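Protein K7 (Vaccinia virus WR, PDB 3JRV) binds the human DEAD-box RNA helicase DDX3 through a Bcl-2-like fold, blocking IRF3 activation, and also restrains NF-kappa-B signalling by binding TRAF6 and IRAK2. Local coordinates at residues Y13-D18 / R52-L57; D24-L29 / I139-L144; E32-R37 / I104-T109. All blocks are in the same frame, centred on the assembly; numbering follows the deposited sequence.

Contact 1 (Y13-D18 / R52-L57)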
loop_
_atom_site.group_PDB
_atom_site.type_symbol
_atom_site.label_atom_id
_atom_site.label_comp_id
_atom_site.label_asym_id
_atom_site.label_seq_id
_atom_site.Cartn_x
_atom_site.Cartn_y
_atom_site.Cartn_z
ATOM N N TYR A 13 -8.399 -9.617 5.145
ATOM C CA TYR A 13 -9.532 -10.208 4.451
ATOM C C TYR A 13 -9.269 -10.479 2.981
ATOM O O TYR A 13 -9.953 -11.339 2.389
ATOM C CB TYR A 13 -10.722 -9.270 4.563
ATOM C CG TYR A 13 -11.210 -9.168 5.980
ATOM C CD1 TYR A 13 -12.049 -10.151 6.529
ATOM C CD2 TYR A 13 -10.827 -8.095 6.780
ATOM C CE1 TYR A 13 -12.455 -10.061 7.845
ATOM C CE2 TYR A 13 -11.272 -7.983 8.083
ATOM C CZ TYR A 13 -12.090 -8.954 8.603
ATOM O OH TYR A 13 -12.493 -8.834 9.925
ATOM N N PHE A 14 -8.297 -9.773 2.382
ATOM C CA PHE A 14 -8.070 -9.946 0.950
ATOM C C PHE A 14 -6.839 -10.767 0.597
ATOM O O PHE A 14 -6.540 -10.976 -0.603
ATOM C CB PHE A 14 -7.926 -8.578 0.272
ATOM C CG PHE A 14 -9.157 -7.704 0.377
ATOM C CD1 PHE A 14 -10.117 -7.712 -0.630
ATOM C CD2 PHE A 14 -9.315 -6.835 1.455
ATOM C CE1 PHE A 14 -11.237 -6.847 -0.555
ATOM C CE2 PHE A 14 -10.422 -5.999 1.555
ATOM C CZ PHE A 14 -11.399 -6.027 0.576
ATOM N N VAL A 15 -6.099 -11.210 1.618
ATOM C CA VAL A 15 -4.773 -11.806 1.419
ATOM C C VAL A 15 -4.728 -12.992 0.463
ATOM O O VAL A 15 -3.728 -13.129 -0.253
ATOM C CB VAL A 15 -4.118 -12.155 2.767
ATOM C CG1 VAL A 15 -4.898 -13.265 3.514
ATOM C CG2 VAL A 15 -2.658 -12.605 2.587
ATOM N N ASP A 16 -5.796 -13.813 0.418
ATOM C CA ASP A 16 -5.837 -14.957 -0.462
ATOM C C ASP A 16 -6.712 -14.784 -1.719
ATOM O O ASP A 16 -6.875 -15.735 -2.509
ATOM C CB ASP A 16 -6.243 -16.213 0.323
ATOM C CG ASP A 16 -5.134 -16.668 1.231
ATOM O OD1 ASP A 16 -3.979 -16.737 0.749
ATOM O OD2 ASP A 16 -5.411 -16.948 2.413
ATOM N N ASP A 17 -7.204 -13.562 -1.933
ATOM C CA ASP A 17 -8.148 -13.327 -3.057
ATOM C C ASP A 17 -7.371 -13.258 -4.387
ATOM O O ASP A 17 -6.229 -12.763 -4.446
ATOM C CB ASP A 17 -8.903 -12.009 -2.865
ATOM C CG ASP A 17 -9.876 -12.025 -1.702
ATOM O OD1 ASP A 17 -10.028 -13.062 -1.013
ATOM O OD2 ASP A 17 -10.522 -10.986 -1.492
ATOM N N ASP A 18 -7.984 -13.767 -5.448
ATOM C CA ASP A 18 -7.442 -13.703 -6.792
ATOM C C ASP A 18 -8.180 -12.678 -7.626
ATOM O O ASP A 18 -7.793 -12.466 -8.761
ATOM C CB ASP A 18 -7.569 -15.046 -7.506
ATOM C CG ASP A 18 -6.544 -16.080 -7.013
ATOM O OD1 ASP A 18 -5.626 -15.705 -6.231
ATOM O OD2 ASP A 18 -6.679 -17.292 -7.335
ATOM N N ARG A 52 -3.474 -13.759 -6.126
ATOM C CA ARG A 52 -3.119 -12.970 -7.315
ATOM C C ARG A 52 -3.365 -11.483 -7.121
ATOM O O ARG A 52 -2.687 -10.680 -7.754
ATOM C CB ARG A 52 -3.815 -13.498 -8.599
ATOM C CG ARG A 52 -3.354 -14.914 -9.003
ATOM C CD ARG A 52 -4.019 -15.412 -10.307
ATOM N NE ARG A 52 -3.445 -14.676 -11.437
ATOM C CZ ARG A 52 -4.117 -14.213 -12.496
ATOM N NH1 ARG A 52 -5.421 -14.405 -12.616
ATOM N NH2 ARG A 52 -3.479 -13.539 -13.447
ATOM N N LEU A 53 -4.357 -11.106 -6.298
ATOM C CA LEU A 53 -4.674 -9.693 -6.078
ATOM C C LEU A 53 -3.509 -8.980 -5.366
ATOM O O LEU A 53 -2.983 -7.963 -5.843
ATOM C CB LEU A 53 -5.977 -9.564 -5.295
ATOM C CG LEU A 53 -6.432 -8.158 -4.895
ATOM C CD1 LEU A 53 -6.569 -7.271 -6.145
ATOM C CD2 LEU A 53 -7.723 -8.265 -4.080
ATOM N N TYR A 54 -3.088 -9.528 -4.232
ATOM C CA TYR A 54 -1.892 -8.990 -3.543
ATOM C C TYR A 54 -0.668 -9.024 -4.435
ATOM O O TYR A 54 0.097 -8.063 -4.448
ATOM C CB TYR A 54 -1.613 -9.778 -2.260
ATOM C CG TYR A 54 -2.261 -9.207 -1.029
ATOM C CD1 TYR A 54 -3.513 -8.610 -1.057
ATOM C CD2 TYR A 54 -1.662 -9.412 0.222
ATOM C CE1 TYR A 54 -4.160 -8.188 0.126
ATOM C CE2 TYR A 54 -2.258 -8.944 1.377
ATOM C CZ TYR A 54 -3.478 -8.311 1.340
ATOM O OH TYR A 54 -4.030 -7.965 2.546
ATOM N N LYS A 55 -0.457 -10.103 -5.181
ATOM C CA LYS A 55 0.712 -10.175 -6.099
ATOM C C LYS A 55 0.654 -9.017 -7.107
ATOM O O LYS A 55 1.685 -8.417 -7.414
ATOM C CB LYS A 55 0.786 -11.548 -6.785
ATOM C CG LYS A 55 1.316 -12.612 -5.807
ATOM C CD LYS A 55 1.374 -13.975 -6.449
ATOM C CE LYS A 55 1.819 -15.011 -5.434
ATOM N NZ LYS A 55 1.323 -16.327 -5.892
ATOM N N GLU A 56 -0.545 -8.702 -7.632
ATOM C CA GLU A 56 -0.644 -7.566 -8.551
ATOM C C GLU A 56 -0.251 -6.262 -7.879
ATOM O O GLU A 56 0.467 -5.442 -8.480
ATOM C CB GLU A 56 -2.064 -7.402 -9.108
ATOM C CG GLU A 56 -2.384 -8.146 -10.381
ATOM C CD GLU A 56 -1.301 -8.169 -11.462
ATOM O OE1 GLU A 56 -0.823 -7.149 -12.049
ATOM O OE2 GLU A 56 -1.050 -9.301 -11.857
ATOM N N LEU A 57 -0.714 -6.053 -6.640
ATOM C CA LEU A 57 -0.342 -4.832 -5.893
ATOM C C LEU A 57 1.161 -4.804 -5.653
ATOM O O LEU A 57 1.765 -3.709 -5.723
ATOM C CB LEU A 57 -1.106 -4.711 -4.554
ATOM C CG LEU A 57 -2.642 -4.651 -4.767
ATOM C CD1 LEU A 57 -3.296 -4.620 -3.358
ATOM C CD2 LEU A 57 -2.983 -3.394 -5.521
HETATM O O HOH W 1 -4.465 -11.614 -2.774
#

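Contact 2 (D24-L29 / I139-L144)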
loop_
_atom_site.group_PDB
_atom_site.type_symbol
_atom_site.label_atom_id
_atom_site.label_comp_id
_atom_site.label_asym_id
_atom_site.label_seq_id
_atom_site.Cartn_x
_atom_site.Cartn_y
_atom_site.Cartn_z
ATOM N N ASP A 24 -16.335 -0.476 -3.936
ATOM C CA ASP A 24 -16.493 -0.043 -2.558
ATOM C C ASP A 24 -15.544 -0.793 -1.620
ATOM O O ASP A 24 -15.516 -0.509 -0.421
ATOM C CB ASP A 24 -17.946 -0.185 -2.076
ATOM C CG ASP A 24 -18.874 0.904 -2.663
ATOM O OD1 ASP A 24 -18.411 1.956 -3.207
ATOM O OD2 ASP A 24 -20.104 0.651 -2.627
ATOM N N SER A 25 -14.777 -1.734 -2.165
ATOM C CA SER A 25 -13.780 -2.469 -1.378
ATOM C C SER A 25 -12.355 -1.983 -1.608
ATOM O O SER A 25 -11.437 -2.451 -0.961
ATOM C CB SER A 25 -13.864 -3.972 -1.669
ATOM O OG SER A 25 -15.071 -4.475 -1.128
ATOM N N ILE A 26 -12.181 -1.046 -2.537
ATOM C CA ILE A 26 -10.850 -0.670 -2.975
ATOM C C ILE A 26 -10.046 0.021 -1.868
ATOM O O ILE A 26 -8.872 -0.318 -1.664
ATOM C CB ILE A 26 -10.897 0.196 -4.271
ATOM C CG1 ILE A 26 -11.228 -0.682 -5.472
ATOM C CG2 ILE A 26 -9.562 0.924 -4.509
ATOM C CD1 ILE A 26 -10.081 -1.589 -5.979
ATOM N N ILE A 27 -10.667 0.958 -1.164
ATOM C CA ILE A 27 -9.961 1.635 -0.049
ATOM C C ILE A 27 -9.563 0.627 1.033
ATOM O O ILE A 27 -8.426 0.659 1.543
ATOM C CB ILE A 27 -10.782 2.810 0.520
ATOM C CG1 ILE A 27 -10.825 3.909 -0.539
ATOM C CG2 ILE A 27 -10.149 3.366 1.830
ATOM C CD1 ILE A 27 -11.646 5.150 -0.143
ATOM N N ASP A 28 -10.495 -0.255 1.388
ATOM C CA ASP A 28 -10.189 -1.266 2.409
ATOM C C ASP A 28 -9.023 -2.132 1.954
ATOM O O ASP A 28 -8.141 -2.490 2.768
ATOM C CB ASP A 28 -11.401 -2.166 2.681
ATOM C CG ASP A 28 -12.533 -1.445 3.381
ATOM O OD1 ASP A 28 -12.308 -0.480 4.156
ATOM O OD2 ASP A 28 -13.693 -1.797 3.083
ATOM N N LEU A 29 -9.013 -2.512 0.675
ATOM C CA LEU A 29 -7.968 -3.376 0.154
ATOM C C LEU A 29 -6.598 -2.659 0.260
ATOM O O LEU A 29 -5.596 -3.239 0.687
ATOM C CB LEU A 29 -8.260 -3.639 -1.344
ATOM C CG LEU A 29 -7.091 -4.267 -2.103
ATOM C CD1 LEU A 29 -6.648 -5.636 -1.578
ATOM C CD2 LEU A 29 -7.374 -4.336 -3.666
ATOM N N ILE A 139 -9.513 4.078 -11.610
ATOM C CA ILE A 139 -8.298 3.724 -12.330
ATOM C C ILE A 139 -7.813 2.358 -11.788
ATOM O O ILE A 139 -7.441 1.465 -12.543
ATOM C CB ILE A 139 -7.206 4.787 -12.145
ATOM C CG1 ILE A 139 -7.565 6.022 -12.990
ATOM C CG2 ILE A 139 -5.818 4.217 -12.570
ATOM C CD1 ILE A 139 -6.776 7.241 -12.622
ATOM N N LEU A 140 -7.721 2.258 -10.472
ATOM C CA LEU A 140 -7.172 1.059 -9.847
ATOM C C LEU A 140 -8.035 -0.175 -10.119
ATOM O O LEU A 140 -7.532 -1.213 -10.550
ATOM C CB LEU A 140 -6.965 1.271 -8.351
ATOM C CG LEU A 140 -6.380 0.041 -7.639
ATOM C CD1 LEU A 140 -5.056 -0.397 -8.272
ATOM C CD2 LEU A 140 -6.254 0.321 -6.143
ATOM N N ILE A 141 -9.339 -0.063 -9.915
ATOM C CA ILE A 141 -10.154 -1.287 -10.064
ATOM C C ILE A 141 -10.230 -1.742 -11.522
ATOM O O ILE A 141 -10.199 -2.928 -11.788
ATOM C CB ILE A 141 -11.554 -1.171 -9.459
ATOM C CG1 ILE A 141 -12.187 -2.564 -9.424
ATOM C CG2 ILE A 141 -12.421 -0.179 -10.231
ATOM C CD1 ILE A 141 -13.398 -2.600 -8.490
ATOM N N LEU A 142 -10.250 -0.796 -12.467
ATOM C CA LEU A 142 -10.286 -1.197 -13.882
ATOM C C LEU A 142 -8.978 -1.902 -14.254
ATOM O O LEU A 142 -8.965 -2.867 -15.000
ATOM C CB LEU A 142 -10.512 0.032 -14.792
ATOM C CG LEU A 142 -11.900 0.630 -14.562
ATOM C CD1 LEU A 142 -12.091 1.927 -15.313
ATOM C CD2 LEU A 142 -13.053 -0.388 -14.783
ATOM N N PHE A 143 -7.861 -1.373 -13.739
ATOM C CA PHE A 143 -6.577 -1.982 -14.007
ATOM C C PHE A 143 -6.524 -3.407 -13.433
ATOM O O PHE A 143 -6.064 -4.338 -14.097
ATOM C CB PHE A 143 -5.449 -1.119 -13.433
ATOM C CG PHE A 143 -4.110 -1.761 -13.542
ATOM C CD1 PHE A 143 -3.327 -1.622 -14.699
ATOM C CD2 PHE A 143 -3.602 -2.488 -12.462
ATOM C CE1 PHE A 143 -2.058 -2.221 -14.803
ATOM C CE2 PHE A 143 -2.316 -3.103 -12.562
ATOM C CZ PHE A 143 -1.561 -2.978 -13.734
ATOM N N LEU A 144 -6.930 -3.540 -12.163
ATOM C CA LEU A 144 -6.866 -4.845 -11.536
ATOM C C LEU A 144 -7.805 -5.839 -12.229
ATOM O O LEU A 144 -7.408 -6.981 -12.449
ATOM C CB LEU A 144 -7.214 -4.745 -10.051
ATOM C CG LEU A 144 -6.194 -3.932 -9.241
ATOM C CD1 LEU A 144 -6.764 -3.724 -7.821
ATOM C CD2 LEU A 144 -4.863 -4.692 -9.184
#

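Contact 3 (E32-R37 / I104-T109)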
loop_
_atom_site.group_PDB
_atom_site.type_symbol
_atom_site.label_atom_id
_atom_site.label_comp_id
_atom_site.label_asym_id
_atom_site.label_seq_id
_atom_site.Cartn_x
_atom_site.Cartn_y
_atom_site.Cartn_z
ATOM N N GLU A 32 -5.468 -2.353 3.929
ATOM C CA GLU A 32 -5.014 -3.635 4.484
ATOM C C GLU A 32 -3.662 -4.052 3.910
ATOM O O GLU A 32 -2.821 -4.620 4.625
ATOM C CB GLU A 32 -6.090 -4.719 4.250
ATOM C CG GLU A 32 -5.727 -6.088 4.586
ATOM C CD GLU A 32 -6.856 -7.013 4.186
ATOM O OE1 GLU A 32 -7.977 -6.884 4.772
ATOM O OE2 GLU A 32 -6.603 -7.793 3.235
ATOM N N TYR A 33 -3.524 -3.946 2.584
ATOM C CA TYR A 33 -2.346 -4.393 1.883
ATOM C C TYR A 33 -1.120 -3.609 2.422
ATOM O O TYR A 33 -0.032 -4.208 2.625
ATOM C CB TYR A 33 -2.552 -4.174 0.373
ATOM C CG TYR A 33 -1.256 -4.276 -0.392
ATOM C CD1 TYR A 33 -0.610 -5.498 -0.552
ATOM C CD2 TYR A 33 -0.637 -3.118 -0.877
ATOM C CE1 TYR A 33 0.678 -5.591 -1.188
ATOM C CE2 TYR A 33 0.568 -3.168 -1.538
ATOM C CZ TYR A 33 1.268 -4.394 -1.653
ATOM O OH TYR A 33 2.487 -4.484 -2.304
ATOM N N ILE A 34 -1.246 -2.284 2.573
ATOM C CA ILE A 34 -0.106 -1.508 3.072
ATOM C C ILE A 34 0.260 -1.968 4.499
ATOM O O ILE A 34 1.461 -2.123 4.842
ATOM C CB ILE A 34 -0.430 0.015 3.033
ATOM C CG1 ILE A 34 -0.570 0.473 1.556
ATOM C CG2 ILE A 34 0.633 0.805 3.842
ATOM C CD1 ILE A 34 0.660 0.177 0.677
ATOM N N THR A 35 -0.749 -2.269 5.308
ATOM C CA THR A 35 -0.443 -2.864 6.631
ATOM C C THR A 35 0.235 -4.239 6.513
ATOM O O THR A 35 1.241 -4.537 7.166
ATOM C CB THR A 35 -1.716 -3.017 7.440
ATOM O OG1 THR A 35 -2.228 -1.715 7.728
ATOM C CG2 THR A 35 -1.434 -3.830 8.729
ATOM N N TRP A 36 -0.255 -5.074 5.604
ATOM C CA TRP A 36 0.294 -6.403 5.429
ATOM C C TRP A 36 1.800 -6.358 5.072
ATOM O O TRP A 36 2.566 -7.207 5.530
ATOM C CB TRP A 36 -0.524 -7.136 4.348
ATOM C CG TRP A 36 -0.047 -8.552 4.106
ATOM C CD1 TRP A 36 -0.419 -9.691 4.818
ATOM C CD2 TRP A 36 0.774 -9.013 3.028
ATOM N NE1 TRP A 36 0.165 -10.809 4.263
ATOM C CE2 TRP A 36 0.892 -10.427 3.157
ATOM C CE3 TRP A 36 1.395 -8.371 1.931
ATOM C CZ2 TRP A 36 1.621 -11.206 2.240
ATOM C CZ3 TRP A 36 2.136 -9.148 1.021
ATOM C CH2 TRP A 36 2.235 -10.555 1.179
ATOM N N ARG A 37 2.236 -5.408 4.233
ATOM C CA ARG A 37 3.666 -5.374 3.849
ATOM C C ARG A 37 4.553 -5.105 5.091
ATOM O O ARG A 37 5.725 -5.447 5.075
ATOM C CB ARG A 37 3.916 -4.271 2.790
ATOM C CG ARG A 37 3.248 -4.670 1.419
ATOM C CD ARG A 37 3.909 -5.923 0.791
ATOM N NE ARG A 37 5.347 -5.730 0.539
ATOM C CZ ARG A 37 5.879 -5.182 -0.563
ATOM N NH1 ARG A 37 5.107 -4.680 -1.530
ATOM N NH2 ARG A 37 7.208 -5.039 -0.661
ATOM N N ILE A 104 5.268 3.152 -3.133
ATOM C CA ILE A 104 6.096 3.865 -2.141
ATOM C C ILE A 104 5.588 3.615 -0.742
ATOM O O ILE A 104 6.387 3.371 0.166
ATOM C CB ILE A 104 6.188 5.428 -2.453
ATOM C CG1 ILE A 104 7.094 5.607 -3.655
ATOM C CG2 ILE A 104 6.675 6.184 -1.197
ATOM C CD1 ILE A 104 8.566 5.603 -3.265
ATOM N N CYS A 105 4.263 3.662 -0.570
ATOM C CA CYS A 105 3.698 3.384 0.750
ATOM C C CYS A 105 4.096 1.972 1.186
ATOM O O CYS A 105 4.434 1.770 2.370
ATOM C CB CYS A 105 2.181 3.531 0.746
ATOM S SG CYS A 105 1.665 5.237 0.646
ATOM N N ALA A 106 4.029 1.001 0.270
ATOM C CA ALA A 106 4.402 -0.390 0.619
ATOM C C ALA A 106 5.885 -0.447 0.982
ATOM O O ALA A 106 6.279 -1.169 1.915
ATOM C CB ALA A 106 4.127 -1.330 -0.545
ATOM N N LYS A 107 6.728 0.240 0.208
ATOM C CA LYS A 107 8.168 0.238 0.527
ATOM C C LYS A 107 8.403 0.815 1.905
ATOM O O LYS A 107 9.306 0.328 2.624
ATOM C CB LYS A 107 8.993 0.964 -0.546
ATOM C CG LYS A 107 9.052 0.148 -1.834
ATOM C CD LYS A 107 10.085 -0.978 -1.811
ATOM C CE LYS A 107 11.364 -0.581 -2.551
ATOM N NZ LYS A 107 11.937 -1.740 -3.315
ATOM N N ILE A 108 7.676 1.869 2.261
ATOM C CA ILE A 108 7.894 2.528 3.550
ATOM C C ILE A 108 7.484 1.557 4.680
ATOM O O ILE A 108 8.238 1.367 5.628
ATOM C CB ILE A 108 7.077 3.804 3.677
ATOM C CG1 ILE A 108 7.661 4.872 2.730
ATOM C CG2 ILE A 108 7.045 4.304 5.131
ATOM C CD1 ILE A 108 6.692 6.000 2.478
ATOM N N THR A 109 6.278 0.987 4.612
ATOM C CA THR A 109 5.859 0.131 5.730
ATOM C C THR A 109 6.669 -1.177 5.789
ATOM O O THR A 109 6.926 -1.697 6.885
ATOM C CB THR A 109 4.355 -0.146 5.729
ATOM O OG1 THR A 109 4.024 -0.969 4.601
ATOM C CG2 THR A 109 3.604 1.188 5.690
#

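Contact 1 (Y13-D18 / R52-L57)
The type I beta turn F14-D17 docks on the first turn of helix 52-58, where V15 lies against Y54, and D17 and D18 meet backbone amides of the helix. D17 O accepts from L53 N at 3.1 Å, and D18 OD1 takes the amide of R52 (OD1 to N 2.9 Å) in an almost straight bond, 178° at the hydrogen. That amide meets the anti side of the carboxylate, 31° out of its plane. D18 thereby gives the first turn of the helix a side-chain acceptor. A water reaches the next amide: it accepts from Y54 N at 2.9 Å and lies within donating distance of F14 O and D17 O. Beside this polar seam, V15 CA sits over one face of the Y54 ring, 3.8 Å from its centroid, a CH-pi contact. V15 CG2 packs on Y54 CE2 at 3.9 Å, and F14 CB lies 3.8 Å from Y54 CE1. Y54 OH is hydrogen-bonded to E32 of helix 26-42, and its ring meets W36 and Y33 edge-to-face. F14 and L53 both rest on L29 of that helix, and R52 and L53 also touch L148 of helix 134-148.

Contact 2 (D24-L29 / I139-L144)
L140 is the first residue of 139-144 to meet the start of helix 26-42, and it does so with one methyl: CD2 lies 3.7 Å from CG2 of I26. The two side chains are inclined to each other where the methyls touch. One residue on, I141 receives the other branch of I26. Its CB is 3.8 Å from I26 CD1 and 4.0 Å from I26 CG1, so the isoleucine chain lies against the root of I141 and close to its backbone, with I26 CD1 also 4.1 Å from I141 CA. I141 CD1 closes on I26 CG1 at 4.2 Å. The CG2 branch of I26 thus goes to L140, and its CG1-CD1 branch goes to I141 and, more loosely, to L144. That leucine comes a turn beyond L140, and its CD1 is shared: it lies 4.2 Å from L29 CD2 and 4.4 Å from I26 CD1. I26 and L29, three residues apart, therefore both face the same leucine methyl. No hydrogen bond crosses the interface; it is aliphatic throughout, and all five touching residues are buried, as befits helix-to-helix packing in the core of an all-helical Bcl-2-like bundle. The patch joins the start of helix 26-42 to helix 134-148. Around it, M132 and I137 add to the packing on I26, F99 of helix 95-114 touches L140, and L53 of helix 52-58 contacts both L29 and L144.

Contact 3 (E32-R37 / I104-T109)
I34 carries the largest share of this helix-helix contact, with A106 and R37 next; it packs helix 26-42 on helix 95-114 in the core of the Bcl-2-like fold. The axes of 32-37 and 104-109 approach to 8.2 Å at 34°, and I34 and A106 bring their CA atoms within 5.3 Å. I34 CD1 lies 3.5 Å from A106 N and 3.7 Å from C105 CB; its other branch, CG2, meets T109 CG2 at 3.5 Å. The methyl of A106 fits between I34 CD1, R37 and the phenol of Y33, with R37 NH1 3.6 Å from A106 CB. R37 NH1 donates to Y33 OH (2.7 Å) with the oxygen in the guanidinium plane; NH2 goes on to salt bridges with D61 and E110. T109 OG1 lies between its own backbone N and carbonyl carbon (chi1 68°) and donates to I34 O at 2.8 Å. One or more aromatic side chains of the bound DDX3 peptide, a separate chain, pack on I34, T35, C105 and T109. The small alanine is consistent with the close approach of the helices, the threonine hydroxyl is satisfied by a main-chain carbonyl, and the acidic partners would be expected to offset the buried charge of R37.

Overall arrangement
Helix 26-42 supplies one side of contacts 2 and 3, its start in the former and its middle in the latter; contact 1 is made by other elements but packs on it. The centre of contact 3 lies about 4 Å from the centre of the chain, nearest of the three, whereas those of contacts 1 and 2 are each about 12 Å out. Contact 2 is nevertheless fully buried and purely aliphatic; contact 1 is partly buried and relies on main-chain amides, a carboxylate and a water; contact 3 mixes close apolar packing with a threonine hydroxyl and a guanidinium. Contact 1 touches both others, through F14 and L53 on L29 and through Y54 and F14 on E32. Contacts 2 and 3 share only the helix.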